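Local atomic coordinates of carbon monoxide dehydrogenase (Thermococcus sp. AM4, PDB entry 6T7J), a protein that probably catalyses the reversible oxidation of carbon monoxide to carbon dioxide at a nickel-iron-sulfur cluster, here captured without nickel, passing electrons on through iron-sulfur clusters. Residues A[103-107]-A[269-273]; A[111-116]-A[150-154]; A[231-235]-A[523-527]; A[274-278]-A[381-385]. The contacts are given in a common frame with arbitrary orientation. Residues are numbered along the deposited sequence.

Contact 1: residues A[103-107]-A[269-273]; sequences HARDV and HNPIL. With MSK (Broken Fe4S4 cluster), chain F.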
loop_
_atom_site.group_PDB
_atom_site.type_symbol
_atom_site.label_atom_id
_atom_site.label_comp_id
_atom_site.label_asym_id
_atom_site.label_seq_id
_atom_site.Cartn_x
_atom_site.Cartn_y
_atom_site.Cartn_z
ATOM N N HIS A 103 -4.219 -13.611 1.248
ATOM C CA HIS A 103 -4.983 -14.853 1.139
ATOM C C HIS A 103 -4.102 -15.992 0.619
ATOM O O HIS A 103 -3.988 -17.066 1.243
ATOM C CB HIS A 103 -6.182 -14.597 0.217
ATOM C CG HIS A 103 -7.158 -15.728 0.126
ATOM N ND1 HIS A 103 -6.904 -16.988 0.622
ATOM C CD2 HIS A 103 -8.394 -15.784 -0.425
ATOM C CE1 HIS A 103 -7.943 -17.770 0.386
ATOM N NE2 HIS A 103 -8.861 -17.063 -0.247
ATOM N N ALA A 104 -3.458 -15.760 -0.528
ATOM C CA ALA A 104 -2.573 -16.765 -1.106
ATOM C C ALA A 104 -1.439 -17.122 -0.155
ATOM O O ALA A 104 -1.016 -18.278 -0.096
ATOM C CB ALA A 104 -2.014 -16.265 -2.435
ATOM N N ARG A 105 -0.931 -16.142 0.596
ATOM C CA ARG A 105 0.192 -16.388 1.495
ATOM C C ARG A 105 -0.204 -17.311 2.636
ATOM O O ARG A 105 0.566 -18.199 3.020
ATOM C CB ARG A 105 0.725 -15.062 2.040
ATOM C CG ARG A 105 2.143 -15.129 2.588
ATOM C CD ARG A 105 2.446 -13.933 3.477
ATOM N NE ARG A 105 1.872 -12.695 2.957
ATOM C CZ ARG A 105 2.523 -11.836 2.180
ATOM N NH1 ARG A 105 1.921 -10.735 1.752
ATOM N NH2 ARG A 105 3.778 -12.075 1.825
ATOM N N ASP A 106 -1.401 -17.116 3.193
ATOM C CA ASP A 106 -1.876 -18.025 4.233
ATOM C C ASP A 106 -2.045 -19.442 3.689
ATOM O O ASP A 106 -1.642 -20.425 4.340
ATOM C CB ASP A 106 -3.187 -17.507 4.822
ATOM C CG ASP A 106 -2.992 -16.256 5.658
ATOM O OD1 ASP A 106 -1.855 -16.027 6.126
ATOM O OD2 ASP A 106 -3.969 -15.501 5.845
ATOM N N VAL A 107 -2.623 -19.572 2.490
ATOM C CA VAL A 107 -2.764 -20.927 1.957
ATOM C C VAL A 107 -1.396 -21.532 1.637
ATOM O O VAL A 107 -1.196 -22.743 1.789
ATOM C CB VAL A 107 -3.696 -20.956 0.732
ATOM C CG1 VAL A 107 -3.967 -22.397 0.323
ATOM C CG2 VAL A 107 -5.001 -20.249 1.049
ATOM N N HIS A 269 -13.316 -15.469 3.461
ATOM C CA HIS A 269 -12.626 -15.748 2.205
ATOM C C HIS A 269 -11.730 -16.985 2.223
ATOM O O HIS A 269 -11.703 -17.736 1.244
ATOM C CB HIS A 269 -11.804 -14.525 1.795
ATOM C CG HIS A 269 -12.594 -13.504 1.039
ATOM N ND1 HIS A 269 -13.514 -12.675 1.646
ATOM C CD2 HIS A 269 -12.616 -13.188 -0.277
ATOM C CE1 HIS A 269 -14.064 -11.890 0.738
ATOM N NE2 HIS A 269 -13.537 -12.181 -0.439
ATOM N N ASN A 270 -10.983 -17.211 3.304
ATOM C CA ASN A 270 -9.994 -18.286 3.314
ATOM C C ASN A 270 -10.645 -19.605 3.709
ATOM O O ASN A 270 -11.201 -19.701 4.811
ATOM C CB ASN A 270 -8.854 -17.966 4.263
ATOM C CG ASN A 270 -7.561 -18.638 3.853
ATOM O OD1 ASN A 270 -7.572 -19.766 3.370
ATOM N ND2 ASN A 270 -6.443 -17.944 4.026
ATOM N N PRO A 271 -10.588 -20.641 2.863
ATOM C CA PRO A 271 -11.234 -21.917 3.203
ATOM C C PRO A 271 -10.467 -22.771 4.199
ATOM O O PRO A 271 -11.019 -23.784 4.657
ATOM C CB PRO A 271 -11.331 -22.624 1.845
ATOM C CG PRO A 271 -10.171 -22.094 1.077
ATOM C CD PRO A 271 -10.011 -20.656 1.506
ATOM N N ILE A 272 -9.228 -22.401 4.549
ATOM C CA ILE A 272 -8.471 -23.143 5.558
ATOM C C ILE A 272 -9.293 -23.281 6.830
ATOM O O ILE A 272 -9.237 -24.305 7.523
ATOM C CB ILE A 272 -7.119 -22.455 5.845
ATOM C CG1 ILE A 272 -6.318 -22.180 4.566
ATOM C CG2 ILE A 272 -6.285 -23.282 6.817
ATOM C CD1 ILE A 272 -6.427 -23.222 3.485
ATOM N N LEU A 273 -10.078 -22.254 7.149
ATOM C CA LEU A 273 -10.938 -22.239 8.324
ATOM C C LEU A 273 -12.311 -22.839 8.039
ATOM O O LEU A 273 -12.813 -23.651 8.826
ATOM C CB LEU A 273 -11.086 -20.801 8.831
ATOM C CG LEU A 273 -12.250 -20.521 9.781
ATOM C CD1 LEU A 273 -11.915 -21.012 11.180
ATOM C CD2 LEU A 273 -12.593 -19.037 9.791
HETATM S S1 MSK F . -16.797 -11.396 -1.166
HETATM S S3 MSK F . -15.006 -9.001 -2.932
HETATM S S4 MSK F . -18.192 -8.276 -1.882
HETATM S S5 MSK F . -17.431 -10.710 -4.210
HETATM FE FE1 MSK F . -14.939 -12.254 -2.124
HETATM FE FE2 MSK F . -18.476 -10.376 -2.413
HETATM FE FE3 MSK F . -17.018 -8.451 -3.708
HETATM FE FE4 MSK F . -16.366 -9.167 -1.178
#

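Contact 2: residues A[111-116]-A[150-154]; sequences FKGVAE and ARELA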
loop_
_atom_site.group_PDB
_atom_site.type_symbol
_atom_site.label_atom_id
_atom_site.label_comp_id
_atom_site.label_asym_id
_atom_site.label_seq_id
_atom_site.Cartn_x
_atom_site.Cartn_y
_atom_site.Cartn_z
ATOM N N PHE A 111 0.037 -25.056 3.022
ATOM C CA PHE A 111 0.492 -26.055 2.059
ATOM C C PHE A 111 1.936 -26.466 2.326
ATOM O O PHE A 111 2.287 -27.648 2.215
ATOM C CB PHE A 111 0.333 -25.500 0.643
ATOM C CG PHE A 111 0.989 -26.327 -0.422
ATOM C CD1 PHE A 111 0.515 -27.590 -0.733
ATOM C CD2 PHE A 111 2.071 -25.830 -1.130
ATOM C CE1 PHE A 111 1.114 -28.344 -1.720
ATOM C CE2 PHE A 111 2.673 -26.582 -2.120
ATOM C CZ PHE A 111 2.196 -27.840 -2.414
ATOM N N LYS A 112 2.787 -25.505 2.689
ATOM C CA LYS A 112 4.171 -25.819 3.022
ATOM C C LYS A 112 4.257 -26.624 4.311
ATOM O O LYS A 112 5.077 -27.543 4.421
ATOM C CB LYS A 112 4.986 -24.530 3.135
ATOM C CG LYS A 112 6.479 -24.747 3.299
ATOM C CD LYS A 112 7.122 -23.582 4.033
ATOM C CE LYS A 112 8.629 -23.760 4.148
ATOM N NZ LYS A 112 9.225 -22.810 5.130
ATOM N N GLY A 113 3.423 -26.292 5.299
ATOM C CA GLY A 113 3.382 -27.094 6.509
ATOM C C GLY A 113 2.962 -28.527 6.248
ATOM O O GLY A 113 3.438 -29.449 6.915
ATOM N N VAL A 114 2.069 -28.734 5.279
ATOM C CA VAL A 114 1.686 -30.099 4.922
ATOM C C VAL A 114 2.797 -30.790 4.136
ATOM O O VAL A 114 3.003 -32.003 4.271
ATOM C CB VAL A 114 0.355 -30.090 4.147
ATOM C CG1 VAL A 114 0.023 -31.477 3.616
ATOM C CG2 VAL A 114 -0.747 -29.595 5.047
ATOM N N ALA A 115 3.536 -30.040 3.313
ATOM C CA ALA A 115 4.645 -30.633 2.574
ATOM C C ALA A 115 5.751 -31.116 3.506
ATOM O O ALA A 115 6.436 -32.100 3.201
ATOM C CB ALA A 115 5.203 -29.629 1.566
ATOM N N GLU A 116 5.945 -30.439 4.638
ATOM C CA GLU A 116 6.939 -30.834 5.627
ATOM C C GLU A 116 6.404 -31.842 6.636
ATOM O O GLU A 116 7.155 -32.273 7.517
ATOM C CB GLU A 116 7.467 -29.600 6.370
ATOM C CG GLU A 116 8.094 -28.541 5.472
ATOM C CD GLU A 116 8.744 -27.419 6.264
ATOM O OE1 GLU A 116 9.714 -27.692 7.001
ATOM O OE2 GLU A 116 8.283 -26.265 6.154
ATOM N N ALA A 150 5.760 -31.439 -3.323
ATOM C CA ALA A 150 5.059 -30.335 -2.678
ATOM C C ALA A 150 6.033 -29.362 -2.025
ATOM O O ALA A 150 5.803 -28.151 -2.036
ATOM C CB ALA A 150 4.063 -30.873 -1.651
ATOM N N ARG A 151 7.131 -29.872 -1.461
ATOM C CA ARG A 151 8.122 -29.001 -0.830
ATOM C C ARG A 151 8.786 -28.092 -1.855
ATOM O O ARG A 151 8.900 -26.876 -1.645
ATOM C CB ARG A 151 9.176 -29.840 -0.104
ATOM C CG ARG A 151 8.837 -30.170 1.341
ATOM C CD ARG A 151 10.082 -30.560 2.131
ATOM N NE ARG A 151 10.692 -31.795 1.641
ATOM C CZ ARG A 151 10.304 -33.018 1.992
ATOM N NH1 ARG A 151 10.923 -34.080 1.493
ATOM N NH2 ARG A 151 9.296 -33.181 2.841
ATOM N N GLU A 152 9.243 -28.665 -2.970
ATOM C CA GLU A 152 9.878 -27.846 -4.002
ATOM C C GLU A 152 8.897 -26.825 -4.578
ATOM O O GLU A 152 9.237 -25.640 -4.760
ATOM C CB GLU A 152 10.443 -28.739 -5.106
ATOM C CG GLU A 152 11.301 -29.884 -4.587
ATOM C CD GLU A 152 11.785 -30.804 -5.690
ATOM O OE1 GLU A 152 11.662 -32.037 -5.533
ATOM O OE2 GLU A 152 12.290 -30.297 -6.713
ATOM N N LEU A 153 7.667 -27.268 -4.859
ATOM C CA LEU A 153 6.648 -26.348 -5.348
ATOM C C LEU A 153 6.403 -25.225 -4.353
ATOM O O LEU A 153 6.306 -24.054 -4.738
ATOM C CB LEU A 153 5.349 -27.100 -5.632
ATOM C CG LEU A 153 4.218 -26.191 -6.115
ATOM C CD1 LEU A 153 4.567 -25.623 -7.480
ATOM C CD2 LEU A 153 2.885 -26.920 -6.150
ATOM N N ALA A 154 6.304 -25.559 -3.065
ATOM C CA ALA A 154 6.082 -24.538 -2.054
ATOM C C ALA A 154 7.235 -23.546 -2.018
ATOM O O ALA A 154 7.021 -22.346 -1.836
ATOM C CB ALA A 154 5.878 -25.185 -0.684
#

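Contact 3: residues A[231-235]-A[523-527]; sequences SMMAT and VDCSR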
loop_
_atom_site.group_PDB
_atom_site.type_symbol
_atom_site.label_atom_id
_atom_site.label_comp_id
_atom_site.label_asym_id
_atom_site.label_seq_id
_atom_site.Cartn_x
_atom_site.Cartn_y
_atom_site.Cartn_z
ATOM N N SER A 231 -3.638 -14.760 -6.856
ATOM C CA SER A 231 -4.939 -15.418 -6.923
ATOM C C SER A 231 -4.823 -16.798 -7.559
ATOM O O SER A 231 -5.510 -17.744 -7.148
ATOM C CB SER A 231 -5.924 -14.547 -7.703
ATOM O OG SER A 231 -6.633 -13.674 -6.842
ATOM N N MET A 232 -3.948 -16.930 -8.561
ATOM C CA MET A 232 -3.725 -18.220 -9.205
ATOM C C MET A 232 -3.169 -19.238 -8.217
ATOM O O MET A 232 -3.617 -20.391 -8.175
ATOM C CB MET A 232 -2.778 -18.049 -10.394
ATOM C CG MET A 232 -2.693 -19.266 -11.295
ATOM S SD MET A 232 -4.159 -19.468 -12.323
ATOM C CE MET A 232 -3.885 -18.205 -13.558
ATOM N N MET A 233 -2.178 -18.828 -7.418
ATOM C CA MET A 233 -1.644 -19.711 -6.386
ATOM C C MET A 233 -2.715 -20.074 -5.371
ATOM O O MET A 233 -2.815 -21.233 -4.953
ATOM C CB MET A 233 -0.463 -19.052 -5.682
ATOM C CG MET A 233 0.865 -19.163 -6.408
ATOM S SD MET A 233 2.160 -18.251 -5.543
ATOM C CE MET A 233 1.307 -17.840 -4.032
ATOM N N ALA A 234 -3.515 -19.092 -4.950
ATOM C CA ALA A 234 -4.595 -19.369 -4.011
ATOM C C ALA A 234 -5.510 -20.463 -4.546
ATOM O O ALA A 234 -5.786 -21.451 -3.855
ATOM C CB ALA A 234 -5.387 -18.091 -3.727
ATOM N N THR A 235 -5.961 -20.316 -5.794
ATOM C CA THR A 235 -6.878 -21.295 -6.376
ATOM C C THR A 235 -6.219 -22.664 -6.509
ATOM O O THR A 235 -6.792 -23.687 -6.107
ATOM C CB THR A 235 -7.376 -20.802 -7.736
ATOM O OG1 THR A 235 -8.185 -19.632 -7.559
ATOM C CG2 THR A 235 -8.197 -21.883 -8.431
ATOM N N VAL A 523 -10.903 -15.299 -5.828
ATOM C CA VAL A 523 -9.606 -15.747 -6.322
ATOM C C VAL A 523 -9.792 -16.721 -7.478
ATOM O O VAL A 523 -8.937 -16.811 -8.372
ATOM C CB VAL A 523 -8.770 -16.363 -5.185
ATOM C CG1 VAL A 523 -8.288 -15.272 -4.231
ATOM C CG2 VAL A 523 -9.569 -17.422 -4.443
ATOM N N ASP A 524 -10.917 -17.437 -7.504
ATOM C CA ASP A 524 -11.196 -18.370 -8.587
ATOM C C ASP A 524 -11.506 -17.678 -9.904
ATOM O O ASP A 524 -11.760 -18.372 -10.895
ATOM C CB ASP A 524 -12.349 -19.297 -8.201
ATOM C CG ASP A 524 -11.911 -20.403 -7.267
ATOM O OD1 ASP A 524 -10.720 -20.417 -6.887
ATOM O OD2 ASP A 524 -12.753 -21.254 -6.912
ATOM N N CYS A 525 -11.503 -16.342 -9.951
ATOM C CA CYS A 525 -11.444 -15.677 -11.247
ATOM C C CYS A 525 -10.206 -16.105 -12.016
ATOM O O CYS A 525 -10.199 -16.056 -13.252
ATOM C CB CYS A 525 -11.460 -14.158 -11.083
ATOM S SG CYS A 525 -12.940 -13.486 -10.324
ATOM N N SER A 526 -9.151 -16.531 -11.306
ATOM C CA SER A 526 -7.995 -17.113 -11.981
ATOM C C SER A 526 -8.419 -18.254 -12.899
ATOM O O SER A 526 -7.881 -18.404 -14.003
ATOM C CB SER A 526 -6.968 -17.596 -10.952
ATOM O OG SER A 526 -7.545 -18.496 -10.021
ATOM N N ARG A 527 -9.405 -19.050 -12.468
ATOM C CA ARG A 527 -9.953 -20.104 -13.320
ATOM C C ARG A 527 -10.374 -19.547 -14.672
ATOM O O ARG A 527 -10.039 -20.107 -15.724
ATOM C CB ARG A 527 -11.145 -20.774 -12.635
ATOM C CG ARG A 527 -10.824 -21.502 -11.346
ATOM C CD ARG A 527 -11.910 -22.519 -11.031
ATOM N NE ARG A 527 -12.041 -22.772 -9.599
ATOM C CZ ARG A 527 -11.367 -23.710 -8.944
ATOM N NH1 ARG A 527 -10.510 -24.488 -9.593
ATOM N NH2 ARG A 527 -11.549 -23.868 -7.640
#

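Contact 4: residues A[274-278]-A[381-385]; sequences STKIA and ADEIA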
loop_
_atom_site.group_PDB
_atom_site.type_symbol
_atom_site.label_atom_id
_atom_site.label_comp_id
_atom_site.label_asym_id
_atom_site.label_seq_id
_atom_site.Cartn_x
_atom_site.Cartn_y
_atom_site.Cartn_z
ATOM N N SER A 274 -12.922 -22.459 6.912
ATOM C CA SER A 274 -14.318 -22.807 6.671
ATOM C C SER A 274 -14.489 -24.292 6.373
ATOM O O SER A 274 -15.490 -24.892 6.777
ATOM C CB SER A 274 -14.883 -21.962 5.530
ATOM O OG SER A 274 -14.244 -22.264 4.302
ATOM N N THR A 275 -13.537 -24.906 5.662
ATOM C CA THR A 275 -13.642 -26.342 5.416
ATOM C C THR A 275 -13.612 -27.121 6.725
ATOM O O THR A 275 -14.419 -28.037 6.936
ATOM C CB THR A 275 -12.521 -26.812 4.488
ATOM O OG1 THR A 275 -11.250 -26.455 5.046
ATOM C CG2 THR A 275 -12.665 -26.178 3.112
ATOM N N LYS A 276 -12.696 -26.756 7.627
ATOM C CA LYS A 276 -12.631 -27.411 8.927
ATOM C C LYS A 276 -13.906 -27.180 9.726
ATOM O O LYS A 276 -14.443 -28.116 10.332
ATOM C CB LYS A 276 -11.413 -26.914 9.705
ATOM C CG LYS A 276 -10.099 -27.513 9.239
ATOM C CD LYS A 276 -10.175 -29.027 9.191
ATOM C CE LYS A 276 -8.808 -29.632 8.955
ATOM N NZ LYS A 276 -8.851 -31.121 8.902
ATOM N N ILE A 277 -14.409 -25.942 9.737
ATOM C CA ILE A 277 -15.626 -25.641 10.489
ATOM C C ILE A 277 -16.792 -26.474 9.969
ATOM O O ILE A 277 -17.541 -27.079 10.745
ATOM C CB ILE A 277 -15.941 -24.136 10.431
ATOM C CG1 ILE A 277 -14.872 -23.328 11.168
ATOM C CG2 ILE A 277 -17.313 -23.859 11.028
ATOM C CD1 ILE A 277 -14.813 -23.597 12.652
ATOM N N ALA A 278 -16.955 -26.524 8.643
ATOM C CA ALA A 278 -18.073 -27.254 8.055
ATOM C C ALA A 278 -17.964 -28.747 8.337
ATOM O O ALA A 278 -18.945 -29.387 8.736
ATOM C CB ALA A 278 -18.139 -26.991 6.550
ATOM N N ALA A 381 -6.112 -27.246 14.310
ATOM C CA ALA A 381 -7.286 -26.813 13.555
ATOM C C ALA A 381 -8.558 -27.495 14.047
ATOM O O ALA A 381 -9.575 -26.832 14.294
ATOM C CB ALA A 381 -7.073 -27.089 12.067
ATOM N N ASP A 382 -8.526 -28.821 14.187
ATOM C CA ASP A 382 -9.734 -29.552 14.553
ATOM C C ASP A 382 -10.205 -29.186 15.957
ATOM O O ASP A 382 -11.413 -29.096 16.206
ATOM C CB ASP A 382 -9.493 -31.056 14.436
ATOM C CG ASP A 382 -9.752 -31.580 13.035
ATOM O OD1 ASP A 382 -9.260 -30.965 12.064
ATOM O OD2 ASP A 382 -10.446 -32.609 12.902
ATOM N N GLU A 383 -9.270 -28.952 16.883
ATOM C CA GLU A 383 -9.655 -28.583 18.243
ATOM C C GLU A 383 -10.328 -27.214 18.278
ATOM O O GLU A 383 -11.357 -27.037 18.945
ATOM C CB GLU A 383 -8.428 -28.607 19.156
ATOM C CG GLU A 383 -7.961 -30.006 19.530
ATOM C CD GLU A 383 -6.839 -30.512 18.638
ATOM O OE1 GLU A 383 -5.932 -31.198 19.154
ATOM O OE2 GLU A 383 -6.865 -30.224 17.422
ATOM N N ILE A 384 -9.768 -26.237 17.560
ATOM C CA ILE A 384 -10.371 -24.909 17.507
ATOM C C ILE A 384 -11.740 -24.970 16.838
ATOM O O ILE A 384 -12.694 -24.314 17.279
ATOM C CB ILE A 384 -9.433 -23.922 16.786
ATOM C CG1 ILE A 384 -8.012 -24.017 17.346
ATOM C CG2 ILE A 384 -9.957 -22.499 16.907
ATOM C CD1 ILE A 384 -7.823 -23.323 18.669
ATOM N N ALA A 385 -11.860 -25.757 15.766
ATOM C CA ALA A 385 -13.148 -25.885 15.090
ATOM C C ALA A 385 -14.193 -26.517 16.004
ATOM O O ALA A 385 -15.349 -26.071 16.040
ATOM C CB ALA A 385 -12.985 -26.699 13.808
#

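Contact 1: residues A[103-107]-A[269-273]
One segment carries a ligand of the broken, nickel-free Fe4S4 cluster: His269 NE2 binds its FE1 at 2.2 Å, and Cys305 supplies another ligand to the same cluster; a neutral imidazole nitrogen is a good donor to iron. Just behind it, His103 reaches from its helix so that NE2 lies 3.3 Å from His269 O, placing a second imidazole against the backbone that carries the ligand.

Among the polar groups, Asn270 has the leading part. It is the N-cap of the helix that starts at Pro271, and its OD1 accepts a weak bond from Ile272 N at 3.3 Å; asparagine, short and with an accepting oxygen, suits that position, as proline suits the first turn, where no amide hydrogen is needed. The other end of the amide, ND2, lies 3.4 Å from Asp106 CB, and both Asn270 and Asp106 hydrogen-bond to Tyr341, while Lys365 pairs with Asp106.

Apolar packing completes the join. Pro271 CD meets the edge of the His103 ring, 3.7 Å from CE1, and Val107 CG1 touches Ile272 CD1 at 4.1 Å, branched side chains packing beside the amide of Asn270.

The loop 269-270 follows strand 261-268 of a parallel sheet and leads into helix 271-281, so helix 81-115 packs at the C-terminal end of that strand, with helix 212-242 also lying against Val107 and Ile272.

Contact 2: residues A[111-116]-A[150-154]
The ring of Phe111 is carried across to the partner helix by a t chi1 (170°), although its CA-to-CB bond points sideways. There CZ lies 3.6 Å from Ala150 CB and 3.9 Å from Leu153 CD2, while CE2 is 3.8 Å from Ala154 CB. The alanines at 150 and 154, one turn apart, leave room for the ring. Leu153 likewise starts sideways, and its t,p rotamer brings its end back to the ring.

Helices 81-115 and 146-162 thus form a nearly antiparallel pair, joined through residues that include helix 127-136; the axes of segments 111-115 and 150-154 come within 8.7 Å, at 148°. Such close packing depends on alanine: Ala115 CB meets Ala150 CB at 3.6 Å, and the CA atoms of Ala115 and Arg151 are only 5.1 Å apart. Leu130 and Leu241, from helices 127-136 and 212-242, also pack on Phe111.

At the exposed margin the side chains are long and charged. Lys112 is extended, all four chi angles t; its CB touches Ala154 CB at 4.0 Å, but its end leads away, to a long ion pair with Glu116 and another with Glu158. Glu116 also pairs with Arg118. Arg151 bends through m chi1 and m chi3, so that CG rests 3.7 Å from Ala115 CB and NH2 gives a weak hydrogen bond to Ala115 O at 3.1 Å, near the helix end, while Glu148 holds its NH1.

Contact 3: residues A[231-235]-A[523-527]
The CA-to-CB bond of Thr235 points toward segment 523-527, and its hydroxyl sits among three oxygens: OG1 is 2.7 Å from Asp524 OD1, to which it donates a hydrogen bond, 2.8 Å from Ser526 OG and 3.0 Å from Val523 O. Its methyl CG2 lies over one face of the Arg527 guanidinium, 3.7 Å from NH1. Threonine suits the place because it offers a hydroxyl and a methyl from one branched carbon.

Ser526 OG, with chi1 p, donates a hydrogen bond to Val523 O at 2.7 Å, a carbonyl that also receives Ser526 N at 3.0 Å. The segment lies at the head of the helix that runs on to 538, just after Cys522 of the cluster pocket. Ser231, Ala234 and Ser526 are small enough to let the backbones approach closely; the CA atoms of Ser231 and Val523 are 4.7 Å apart. Val523 CG1 rests 3.5 Å from Ser231 OG, whose hydroxyl is bound to Asp226, and Ala234 CB is 4.1 Å from Val523 CB. Met232 bends by p chi2 and chi3 to lay SD 3.6 Å from Ser526 CB.

Arg527 forms salt bridges to two acids: NH2 to Asp524 OD2 at 3.0 Å, NH1 to Asp239. With every touching residue buried, the hydroxyls of Thr235 and Ser526 and the carboxylate of Asp524 find partners within the protein, tying helix 212-242 to the cluster surroundings.

Contact 4: residues A[274-278]-A[381-385]
Lys276 is the central buried charge here. Its ammonium nitrogen NZ lies 3.2 Å from Asp382 OD1, a salt bridge whose hydrogen bond is weak; the stronger partner is the carbonyl oxygen of Tyr121, and the ring of Tyr122 adds a cation-pi interaction. A lysine can lie here because anion, carbonyl and aromatic ring together replace the water it gives up. Asp382, partly exposed at the start of its helix, sends its carboxylate across to the ammonium group although its CA-to-CB bond runs sideways.

The neighbouring hydroxyls are also provided for. Thr275 OG1 is hydrogen-bonded to Pro271 O, one turn back in its own helix, and Ser274 OG to Thr306 OG1. Among backbone groups, Ala278 N gives to Ser274 O and Ala385 N to Ala381 O, both at 2.9 Å.

What remains is apolar. Lys276 CG lies 4.2 Å from Ala381 CB, and Ile277 CD1 reaches 3.8 Å from Ala385 CB. Alanine one turn apart at 381 and 385 offers a smooth surface, and the CA atoms of Ile277 and Ala385 come within 5.2 Å.

The axes of segments 274-278 and 381-385 approach to 9.2 Å at 60°. Helices 271-281 and 381-395 flank the parallel sheet of order 3-2-1-4-5-6, a Rossmann-like fold: the first follows strand 261-268, the second strand 372-373 at the sheet's margin, and helix 304-314 packs against Ser274 and Ala278.

How the contacts relate
Contacts 1 and 3 lie deep in the chain, about 12 Å apart between centres, and touch where His103 meets Val523 and Ala104 meets Met233 and Ala234; through them two parts of the cluster surroundings are linked. Contacts 2 and 4 are farther out, about 26 and 23 Å from the chain centre. Helix 81-115 serves contacts 1 and 2, helix 271-281 contacts 1 and 4, so contact 1 is the junction. Chemistry follows place: metal ligation and helix capping in contact 1, buried hydroxyls and carboxylate in contact 3, whereas the outer pairs rely on alanine-lined helix packing, contact 2 with charges at its exposed margin, contact 4 with a buried lysine paired to an aspartate.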